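Local coordinates for cell division control protein 4 (PDB 3V7D) that recognises phosphorylated targets such as the CDK inhibitor SIC1 for an SCF E3 ubiquitin ligase, directing their ubiquitination and proteasomal degradation, at residues Ser373-Asp378 / Lys385-His390; Phe364-Ala369 / Phe399-Asn404; Tyr346-His351 / Asn380-Lys385. The protein carries 1 engineered substitution. All blocks are in the same frame, centred on the assembly; numbering follows the deposited sequence.

In the fold
The chain joins an F-box region to a WD40 beta-propeller, and the three contacts centre on one propeller blade, the antiparallel sheet of strands 355-360, 364-369, 373-378 and 384-389. Contact 1 is the hairpin of its last two strands. Contact 2 packs its second strand on the first strand of the following sheet, and contact 3 joins the hairpin loop and the start of the last strand to the last strand of the preceding sheet. Their centres lie about 8 Å (contacts 1 and 2), 10 Å (1 and 3) and 13 Å (2 and 3) apart. Contact 1 is nested within contact 2, whereas contact 3 crosses both along the chain. His351 and Trp377 both bond to Ser367 OG, linking all three contacts.

Contact 1: Ser373-Asp378 / Lys385-His390; sequences SIRGWD and KFSYHH
Gly376 lies against the ring of Phe386 in the hairpin formed by strands 373-378 and 385-389, the outer pair of a WD40 propeller blade. The strands are antiparallel, and a classic beta bulge sets both Lys385 and Phe386 opposite Gly376. Gly376 O takes two backbone bonds there from the same face of its plane, a shorter one from Lys385 N and a longer one, 3.3 Å, from Phe386 N. Beyond the bulge, Ile374 and Tyr388 exchange two backbone bonds.

Lys385 can be followed from the bulge outward. Lys385 CB is 3.7 Å from Gly376 O; CG, anti to the carbonyl carbon (chi1 -52°), reaches to 3.4 Å from Asp378 N; CD rests 4.0 Å from Asp378 CB. Bends at chi2 and chi3 shape the rest of the chain, and a water accepts from Lys385 NZ and donates to Asp378 OD1. Asp378 OD1 and Lys385 NZ stay 4.4 Å apart, beyond a salt bridge, while Asp378 OD2 accepts from Asn380 N and Asp381 N.

On the face that carries Ser373, Arg375, Ser387 and His389, Ser387 OG sits over the Arg375 guanidinium near its rim, and the His389 ring lies over the backbone of Ser373 while its NE2 bonds to Asp371 O. On the opposite face, with Phe386, Gly376 CA stands over the centre of the Phe386 ring in a CH-pi contact, 3.5 Å from the centroid and 13° off the ring normal.

Contact 2: Phe364-Ala369 / Phe399-Asn404; sequences FLVSAA and FYVSDN
Val366 and Phe399 meet between strands 364-369 and 399-401, which run antiparallel at 170° with their axes 8.9 Å apart, too far for backbone pairing, so the interval between the two sheets is bridged mainly by side chains.

The Phe399 ring reaches across to two residues of the facing strand. On one flank, Ala368 CB is 3.6 Å from both Phe399 CD1 and Phe399 CE1. The other flank meets Val366, whose CG1 is anti to the backbone N (chi1 -170°) and comes within 3.5 Å of Phe399 CE2. The far corner, Phe399 CZ, points at Val366 O, which lies near the ring plane at its edge. Val366 CG2 packs on Val401, 3.8 Å from Val401 CG1 and slightly farther from Val401 CG2. Both branches of Val366 are therefore used, one on each partner.

Toward the end of the contact, Phe364 offers its ring edge to the turn that follows strand 399-401: Asp403 O lies in the plane of the ring, 3.4 Å from Phe364 CE2. The turn is an ST turn, in which Ser402 OG accepts from Asn404 N. It is tied to the turn joining strands 355-360 and 364-369 by Asp403 OD1, which bonds to Ser361 OG and Lys363 N.

Such apolar packing, buried close to the centre of the chain, joins the second strand of one blade to the first strand of the next, as in WD40 beta-propellers.

Contact 3: Tyr346-His351 / Asn380-Lys385; sequences YTLQGH and NDYSRK
The rings of Tyr346 and Tyr382 meet rim to rim, neither over the face of the other, with planes inclined at 59° and centroids 5.7 Å apart. Tyr346 CD2 and Tyr382 CD2 come closest, at 3.5 Å, and the side chains cross at about a right angle. One face of the Tyr382 ring carries Asn380 C near its rim. A third flat group, the guanidinium of Arg384, meets Gln349 O at its edge and in its plane. Arg384 NH2 donates to Gln349 O over 2.9 Å with a bent N-H...O angle of 135°, the nitrogen standing above the carbonyl plane.

The Arg384 chain is extended from CG to NE, which carries the guanidinium to the backbone of Gln349. There it also comes near Gly350 and close to the like-charged Arg375. Between the aromatic pair and this bond, Leu348 CD2 touches Tyr382 CB at 4.0 Å.

Tyr382 has a left-handed backbone conformation, and its OH bonds to Arg324 NH1. An Asx turn spans it, Asp381 OD1 accepting from Ser383 N at 3.1 Å.

The contact thus fits the loop between the last two strands of one blade, and the start of the last one, against the outer strand of the preceding blade. It includes Gly350, the first residue of the GH dipeptide characteristic of WD40 repeats, whose His351 bonds to Ser367 and Ser373.

Contact 1: Ser373-Asp378 / Lys385-His390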
loop_
_atom_site.group_PDB
_atom_site.type_symbol
_atom_site.label_atom_id
_atom_site.label_comp_id
_atom_site.label_asym_id
_atom_site.label_seq_id
_atom_site.Cartn_x
_atom_site.Cartn_y
_atom_site.Cartn_z
ATOM N N SER B 373 13.266 9.367 -17.423
ATOM C CA SER B 373 12.052 8.579 -17.597
ATOM C C SER B 373 11.718 7.794 -16.336
ATOM O O SER B 373 12.607 7.333 -15.620
ATOM C CB SER B 373 12.187 7.619 -18.782
ATOM O OG SER B 373 13.258 6.715 -18.578
ATOM N N ILE B 374 10.423 7.652 -16.079
ATOM C CA ILE B 374 9.921 6.853 -14.976
ATOM C C ILE B 374 8.840 5.934 -15.535
ATOM O O ILE B 374 7.986 6.378 -16.304
ATOM C CB ILE B 374 9.309 7.749 -13.885
ATOM C CG1 ILE B 374 10.366 8.701 -13.321
ATOM C CG2 ILE B 374 8.700 6.911 -12.771
ATOM C CD1 ILE B 374 9.780 9.871 -12.570
ATOM N N ARG B 375 8.881 4.657 -15.164
ATOM C CA ARG B 375 7.907 3.690 -15.662
ATOM C C ARG B 375 7.210 2.936 -14.537
ATOM O O ARG B 375 7.846 2.496 -13.578
ATOM C CB ARG B 375 8.580 2.678 -16.594
ATOM C CG ARG B 375 9.160 3.268 -17.856
ATOM C CD ARG B 375 8.108 3.421 -18.936
ATOM N NE ARG B 375 8.684 4.005 -20.142
ATOM C CZ ARG B 375 8.037 4.133 -21.294
ATOM N NH1 ARG B 375 6.784 3.713 -21.403
ATOM N NH2 ARG B 375 8.646 4.680 -22.336
ATOM N N GLY B 376 5.896 2.778 -14.673
ATOM C CA GLY B 376 5.128 1.967 -13.749
ATOM C C GLY B 376 4.674 0.666 -14.386
ATOM O O GLY B 376 4.049 0.660 -15.448
ATOM N N TRP B 377 4.998 -0.444 -13.735
ATOM C CA TRP B 377 4.593 -1.754 -14.216
ATOM C C TRP B 377 3.738 -2.431 -13.160
ATOM O O TRP B 377 3.956 -2.248 -11.961
ATOM C CB TRP B 377 5.812 -2.627 -14.494
ATOM C CG TRP B 377 6.974 -1.910 -15.112
ATOM C CD1 TRP B 377 7.909 -1.155 -14.463
ATOM C CD2 TRP B 377 7.350 -1.911 -16.494
ATOM N NE1 TRP B 377 8.835 -0.677 -15.357
ATOM C CE2 TRP B 377 8.517 -1.129 -16.610
ATOM C CE3 TRP B 377 6.815 -2.498 -17.643
ATOM C CZ2 TRP B 377 9.152 -0.912 -17.830
ATOM C CZ3 TRP B 377 7.452 -2.286 -18.854
ATOM C CH2 TRP B 377 8.603 -1.497 -18.939
ATOM N N ASP B 378 2.766 -3.217 -13.606
ATOM C CA ASP B 378 1.937 -3.978 -12.687
ATOM C C ASP B 378 2.833 -4.897 -11.866
ATOM O O ASP B 378 3.690 -5.584 -12.414
ATOM C CB ASP B 378 0.901 -4.792 -13.459
ATOM C CG ASP B 378 -0.066 -5.501 -12.548
ATOM O OD1 ASP B 378 -1.102 -4.893 -12.208
ATOM O OD2 ASP B 378 0.217 -6.654 -12.159
ATOM N N LYS B 385 1.579 0.305 -16.690
ATOM C CA LYS B 385 0.524 1.017 -15.970
ATOM C C LYS B 385 0.648 2.524 -16.114
ATOM O O LYS B 385 -0.350 3.215 -16.285
ATOM C CB LYS B 385 0.514 0.631 -14.491
ATOM C CG LYS B 385 0.468 -0.863 -14.255
ATOM C CD LYS B 385 -0.713 -1.498 -14.962
ATOM C CE LYS B 385 -2.023 -1.093 -14.323
ATOM N NZ LYS B 385 -3.129 -1.991 -14.770
ATOM N N PHE B 386 1.872 3.037 -16.031
ATOM C CA PHE B 386 2.096 4.463 -16.234
ATOM C C PHE B 386 3.490 4.801 -16.754
ATOM O O PHE B 386 4.415 3.997 -16.668
ATOM C CB PHE B 386 1.749 5.290 -14.982
ATOM C CG PHE B 386 2.516 4.903 -13.734
ATOM C CD1 PHE B 386 3.805 5.368 -13.519
ATOM C CD2 PHE B 386 1.924 4.119 -12.757
ATOM C CE1 PHE B 386 4.500 5.034 -12.367
ATOM C CE2 PHE B 386 2.610 3.782 -11.606
ATOM C CZ PHE B 386 3.902 4.240 -11.411
ATOM N N SER B 387 3.618 6.002 -17.300
ATOM C CA SER B 387 4.864 6.455 -17.891
ATOM C C SER B 387 5.008 7.955 -17.667
ATOM O O SER B 387 4.096 8.726 -17.982
ATOM C CB SER B 387 4.875 6.144 -19.389
ATOM O OG SER B 387 6.039 6.663 -20.006
ATOM N N TYR B 388 6.144 8.367 -17.110
ATOM C CA TYR B 388 6.397 9.786 -16.882
ATOM C C TYR B 388 7.800 10.181 -17.310
ATOM O O TYR B 388 8.691 9.337 -17.407
ATOM C CB TYR B 388 6.178 10.160 -15.412
ATOM C CG TYR B 388 4.753 9.981 -14.936
ATOM C CD1 TYR B 388 3.751 10.860 -15.330
ATOM C CD2 TYR B 388 4.413 8.936 -14.088
ATOM C CE1 TYR B 388 2.448 10.696 -14.894
ATOM C CE2 TYR B 388 3.119 8.764 -13.644
ATOM C CZ TYR B 388 2.141 9.645 -14.049
ATOM O OH TYR B 388 0.851 9.467 -13.603
ATOM N N HIS B 389 7.990 11.472 -17.559
ATOM C CA HIS B 389 9.288 11.992 -17.958
ATOM C C HIS B 389 9.467 13.421 -17.448
ATOM O O HIS B 389 8.629 14.282 -17.694
ATOM C CB HIS B 389 9.409 11.966 -19.483
ATOM C CG HIS B 389 10.758 11.549 -19.974
ATOM N ND1 HIS B 389 10.973 10.356 -20.631
ATOM C CD2 HIS B 389 11.963 12.162 -19.904
ATOM C CE1 HIS B 389 12.251 10.256 -20.950
ATOM N NE2 HIS B 389 12.874 11.338 -20.518
ATOM N N HIS B 390 10.549 13.668 -16.721
ATOM C CA HIS B 390 10.863 15.027 -16.306
ATOM C C HIS B 390 11.208 15.849 -17.548
ATOM O O HIS B 390 12.042 15.443 -18.357
ATOM C CB HIS B 390 12.004 15.036 -15.283
ATOM C CG HIS B 390 11.583 14.608 -13.909
ATOM N ND1 HIS B 390 12.309 14.912 -12.776
ATOM C CD2 HIS B 390 10.505 13.904 -13.487
ATOM C CE1 HIS B 390 11.697 14.413 -11.717
ATOM N NE2 HIS B 390 10.600 13.794 -12.121
HETATM O O HOH W 1 8.631 6.645 -19.307
HETATM O O HOH W 2 -3.281 -4.633 -13.844
#

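Contact 2: Phe364-Ala369 / Phe399-Asn404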
loop_
_atom_site.group_PDB
_atom_site.type_symbol
_atom_site.label_atom_id
_atom_site.label_comp_id
_atom_site.label_asym_id
_atom_site.label_seq_id
_atom_site.Cartn_x
_atom_site.Cartn_y
_atom_site.Cartn_z
ATOM N N PHE B 364 2.340 -1.745 -7.874
ATOM C CA PHE B 364 3.239 -1.232 -8.908
ATOM C C PHE B 364 4.707 -1.584 -8.672
ATOM O O PHE B 364 5.230 -1.383 -7.577
ATOM C CB PHE B 364 3.147 0.296 -9.004
ATOM C CG PHE B 364 1.789 0.816 -9.350
ATOM C CD1 PHE B 364 1.138 0.396 -10.498
ATOM C CD2 PHE B 364 1.180 1.770 -8.547
ATOM C CE1 PHE B 364 -0.113 0.899 -10.827
ATOM C CE2 PHE B 364 -0.065 2.277 -8.865
ATOM C CZ PHE B 364 -0.716 1.839 -10.011
ATOM N N LEU B 365 5.371 -2.100 -9.701
ATOM C CA LEU B 365 6.829 -2.034 -9.757
ATOM C C LEU B 365 7.142 -0.729 -10.462
ATOM O O LEU B 365 6.593 -0.453 -11.530
ATOM C CB LEU B 365 7.422 -3.204 -10.544
ATOM C CG LEU B 365 8.930 -3.111 -10.828
ATOM C CD1 LEU B 365 9.751 -3.177 -9.542
ATOM C CD2 LEU B 365 9.386 -4.189 -11.810
ATOM N N VAL B 366 7.995 0.094 -9.864
ATOM C CA VAL B 366 8.320 1.385 -10.466
ATOM C C VAL B 366 9.816 1.525 -10.713
ATOM O O VAL B 366 10.632 1.191 -9.854
ATOM C CB VAL B 366 7.821 2.564 -9.605
ATOM C CG1 VAL B 366 7.958 3.879 -10.370
ATOM C CG2 VAL B 366 6.375 2.343 -9.190
ATOM N N SER B 367 10.169 2.021 -11.894
ATOM C CA SER B 367 11.566 2.162 -12.280
ATOM C C SER B 367 11.845 3.550 -12.848
ATOM O O SER B 367 10.984 4.162 -13.493
ATOM C CB SER B 367 11.939 1.103 -13.313
ATOM O OG SER B 367 11.125 1.237 -14.471
ATOM N N ALA B 368 13.055 4.035 -12.604
ATOM C CA ALA B 368 13.446 5.376 -13.020
ATOM C C ALA B 368 14.851 5.339 -13.607
ATOM O O ALA B 368 15.719 4.623 -13.107
ATOM C CB ALA B 368 13.377 6.336 -11.840
ATOM N N ALA B 369 15.072 6.115 -14.663
ATOM C CA ALA B 369 16.308 6.016 -15.434
ATOM C C ALA B 369 17.031 7.351 -15.564
ATOM O O ALA B 369 16.474 8.399 -15.240
ATOM C CB ALA B 369 16.018 5.426 -16.815
ATOM N N PHE B 399 13.117 8.929 -6.233
ATOM C CA PHE B 399 11.661 8.955 -6.229
ATOM C C PHE B 399 11.139 8.062 -5.121
ATOM O O PHE B 399 11.857 7.210 -4.606
ATOM C CB PHE B 399 11.075 8.528 -7.583
ATOM C CG PHE B 399 11.077 7.036 -7.819
ATOM C CD1 PHE B 399 12.154 6.419 -8.431
ATOM C CD2 PHE B 399 9.988 6.258 -7.451
ATOM C CE1 PHE B 399 12.153 5.053 -8.663
ATOM C CE2 PHE B 399 9.979 4.893 -7.674
ATOM C CZ PHE B 399 11.061 4.287 -8.283
ATOM N N TYR B 400 9.883 8.264 -4.751
ATOM C CA TYR B 400 9.235 7.391 -3.791
ATOM C C TYR B 400 7.811 7.194 -4.252
ATOM O O TYR B 400 7.264 8.042 -4.960
ATOM C CB TYR B 400 9.275 7.983 -2.384
ATOM C CG TYR B 400 9.150 6.938 -1.290
ATOM C CD1 TYR B 400 10.267 6.250 -0.834
ATOM C CD2 TYR B 400 7.915 6.643 -0.715
ATOM C CE1 TYR B 400 10.161 5.296 0.166
ATOM C CE2 TYR B 400 7.801 5.690 0.290
ATOM C CZ TYR B 400 8.926 5.022 0.724
ATOM O OH TYR B 400 8.820 4.075 1.719
ATOM N N VAL B 401 7.205 6.077 -3.865
ATOM C CA VAL B 401 5.918 5.731 -4.444
ATOM C C VAL B 401 5.035 4.885 -3.531
ATOM O O VAL B 401 5.520 4.081 -2.729
ATOM C CB VAL B 401 6.117 5.007 -5.796
ATOM C CG1 VAL B 401 6.611 3.577 -5.576
ATOM C CG2 VAL B 401 4.833 5.020 -6.619
ATOM N N SER B 402 3.730 5.101 -3.654
ATOM C CA SER B 402 2.731 4.233 -3.056
ATOM C C SER B 402 1.753 3.878 -4.168
ATOM O O SER B 402 1.965 4.251 -5.320
ATOM C CB SER B 402 1.993 4.957 -1.934
ATOM O OG SER B 402 1.180 5.995 -2.462
ATOM N N ASP B 403 0.680 3.170 -3.831
ATOM C CA ASP B 403 -0.331 2.833 -4.824
ATOM C C ASP B 403 -1.052 4.080 -5.324
ATOM O O ASP B 403 -1.585 4.092 -6.425
ATOM C CB ASP B 403 -1.351 1.842 -4.260
ATOM C CG ASP B 403 -0.768 0.458 -4.037
ATOM O OD1 ASP B 403 0.286 0.134 -4.633
ATOM O OD2 ASP B 403 -1.377 -0.311 -3.264
ATOM N N ASN B 404 -1.047 5.131 -4.512
ATOM C CA ASN B 404 -1.802 6.338 -4.813
ATOM C C ASN B 404 -0.967 7.505 -5.341
ATOM O O ASN B 404 -1.454 8.316 -6.123
ATOM C CB ASN B 404 -2.572 6.782 -3.571
ATOM C CG ASN B 404 -3.703 5.834 -3.220
ATOM O OD1 ASN B 404 -4.395 5.327 -4.099
ATOM N ND2 ASN B 404 -3.893 5.588 -1.931
#

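Contact 3: Tyr346-His351 / Asn380-Lys385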
loop_
_atom_site.group_PDB
_atom_site.type_symbol
_atom_site.label_atom_id
_atom_site.label_comp_id
_atom_site.label_asym_id
_atom_site.label_seq_id
_atom_site.Cartn_x
_atom_site.Cartn_y
_atom_site.Cartn_z
ATOM N N TYR B 346 10.997 -12.420 -17.185
ATOM C CA TYR B 346 10.730 -11.345 -18.134
ATOM C C TYR B 346 11.889 -10.360 -18.269
ATOM O O TYR B 346 12.643 -10.127 -17.320
ATOM C CB TYR B 346 9.479 -10.570 -17.713
ATOM C CG TYR B 346 8.261 -11.430 -17.471
ATOM C CD1 TYR B 346 7.686 -12.158 -18.502
ATOM C CD2 TYR B 346 7.678 -11.503 -16.212
ATOM C CE1 TYR B 346 6.564 -12.941 -18.286
ATOM C CE2 TYR B 346 6.557 -12.283 -15.985
ATOM C CZ TYR B 346 6.003 -12.999 -17.027
ATOM O OH TYR B 346 4.889 -13.775 -16.805
ATOM N N THR B 347 12.023 -9.787 -19.460
ATOM C CA THR B 347 12.878 -8.630 -19.657
ATOM C C THR B 347 11.992 -7.450 -20.031
ATOM O O THR B 347 11.234 -7.509 -21.003
ATOM C CB THR B 347 13.934 -8.850 -20.757
ATOM O OG1 THR B 347 14.695 -10.029 -20.471
ATOM C CG2 THR B 347 14.876 -7.654 -20.825
ATOM N N LEU B 348 12.076 -6.386 -19.243
ATOM C CA LEU B 348 11.274 -5.195 -19.474
ATOM C C LEU B 348 12.145 -4.142 -20.139
ATOM O O LEU B 348 13.224 -3.816 -19.646
ATOM C CB LEU B 348 10.734 -4.654 -18.149
ATOM C CG LEU B 348 10.111 -5.669 -17.188
ATOM C CD1 LEU B 348 9.602 -4.978 -15.928
ATOM C CD2 LEU B 348 8.990 -6.427 -17.876
ATOM N N GLN B 349 11.673 -3.616 -21.262
ATOM C CA GLN B 349 12.408 -2.605 -22.008
ATOM C C GLN B 349 11.573 -1.331 -22.115
ATOM O O GLN B 349 10.751 -1.199 -23.017
ATOM C CB GLN B 349 12.753 -3.134 -23.404
ATOM C CG GLN B 349 13.689 -2.240 -24.199
ATOM C CD GLN B 349 15.054 -2.108 -23.551
ATOM O OE1 GLN B 349 15.854 -3.045 -23.566
ATOM N NE2 GLN B 349 15.325 -0.942 -22.973
ATOM N N GLY B 350 11.774 -0.401 -21.186
ATOM C CA GLY B 350 11.012 0.837 -21.176
ATOM C C GLY B 350 11.855 2.060 -20.857
ATOM O O GLY B 350 11.331 3.124 -20.522
ATOM N N HIS B 351 13.169 1.899 -20.958
ATOM C CA HIS B 351 14.110 2.982 -20.708
ATOM C C HIS B 351 15.210 2.923 -21.754
ATOM O O HIS B 351 15.548 1.845 -22.242
ATOM C CB HIS B 351 14.739 2.843 -19.319
ATOM C CG HIS B 351 13.749 2.851 -18.196
ATOM N ND1 HIS B 351 13.145 4.004 -17.742
ATOM C CD2 HIS B 351 13.269 1.846 -17.424
ATOM C CE1 HIS B 351 12.334 3.711 -16.740
ATOM N NE2 HIS B 351 12.389 2.407 -16.530
ATOM N N ASN B 380 2.418 -7.612 -10.533
ATOM C CA ASN B 380 2.226 -9.050 -10.695
ATOM C C ASN B 380 2.519 -9.565 -12.103
ATOM O O ASN B 380 3.226 -10.563 -12.255
ATOM C CB ASN B 380 0.827 -9.475 -10.246
ATOM C CG ASN B 380 0.690 -10.983 -10.128
ATOM O OD1 ASN B 380 1.647 -11.683 -9.792
ATOM N ND2 ASN B 380 -0.503 -11.494 -10.411
ATOM N N ASP B 381 1.987 -8.896 -13.127
ATOM C CA ASP B 381 2.208 -9.332 -14.510
ATOM C C ASP B 381 3.046 -8.366 -15.359
ATOM O O ASP B 381 3.296 -8.623 -16.535
ATOM C CB ASP B 381 0.884 -9.683 -15.214
ATOM C CG ASP B 381 -0.071 -8.497 -15.324
ATOM O OD1 ASP B 381 0.384 -7.337 -15.421
ATOM O OD2 ASP B 381 -1.297 -8.732 -15.326
ATOM N N TYR B 382 3.458 -7.253 -14.758
ATOM C CA TYR B 382 4.379 -6.300 -15.388
ATOM C C TYR B 382 3.872 -5.659 -16.677
ATOM O O TYR B 382 4.664 -5.183 -17.495
ATOM C CB TYR B 382 5.765 -6.927 -15.577
ATOM C CG TYR B 382 6.234 -7.616 -14.323
ATOM C CD1 TYR B 382 6.700 -6.884 -13.237
ATOM C CD2 TYR B 382 6.170 -8.998 -14.205
ATOM C CE1 TYR B 382 7.113 -7.517 -12.076
ATOM C CE2 TYR B 382 6.576 -9.635 -13.051
ATOM C CZ TYR B 382 7.045 -8.892 -11.991
ATOM O OH TYR B 382 7.445 -9.533 -10.842
ATOM N N SER B 383 2.553 -5.634 -16.847
ATOM C CA SER B 383 1.951 -4.843 -17.906
ATOM C C SER B 383 2.173 -3.368 -17.583
ATOM O O SER B 383 2.359 -2.997 -16.422
ATOM C CB SER B 383 0.453 -5.148 -18.046
ATOM O OG SER B 383 -0.276 -4.722 -16.905
ATOM N N ARG B 384 2.156 -2.531 -18.612
ATOM C CA ARG B 384 2.463 -1.114 -18.457
ATOM C C ARG B 384 1.310 -0.348 -17.816
ATOM O O ARG B 384 0.193 -0.348 -18.333
ATOM C CB ARG B 384 2.819 -0.511 -19.817
ATOM C CG ARG B 384 4.114 -1.064 -20.395
ATOM C CD ARG B 384 4.386 -0.541 -21.804
ATOM N NE ARG B 384 5.624 -1.100 -22.348
ATOM C CZ ARG B 384 6.800 -0.480 -22.322
ATOM N NH1 ARG B 384 6.904 0.730 -21.787
ATOM N NH2 ARG B 384 7.874 -1.067 -22.837
ATOM N N LYS B 385 1.579 0.305 -16.690
ATOM C CA LYS B 385 0.524 1.017 -15.970
ATOM C C LYS B 385 0.648 2.524 -16.114
ATOM O O LYS B 385 -0.350 3.215 -16.285
ATOM C CB LYS B 385 0.514 0.631 -14.491
ATOM C CG LYS B 385 0.468 -0.863 -14.255
ATOM C CD LYS B 385 -0.713 -1.498 -14.962
ATOM C CE LYS B 385 -2.023 -1.093 -14.323
ATOM N NZ LYS B 385 -3.129 -1.991 -14.770
#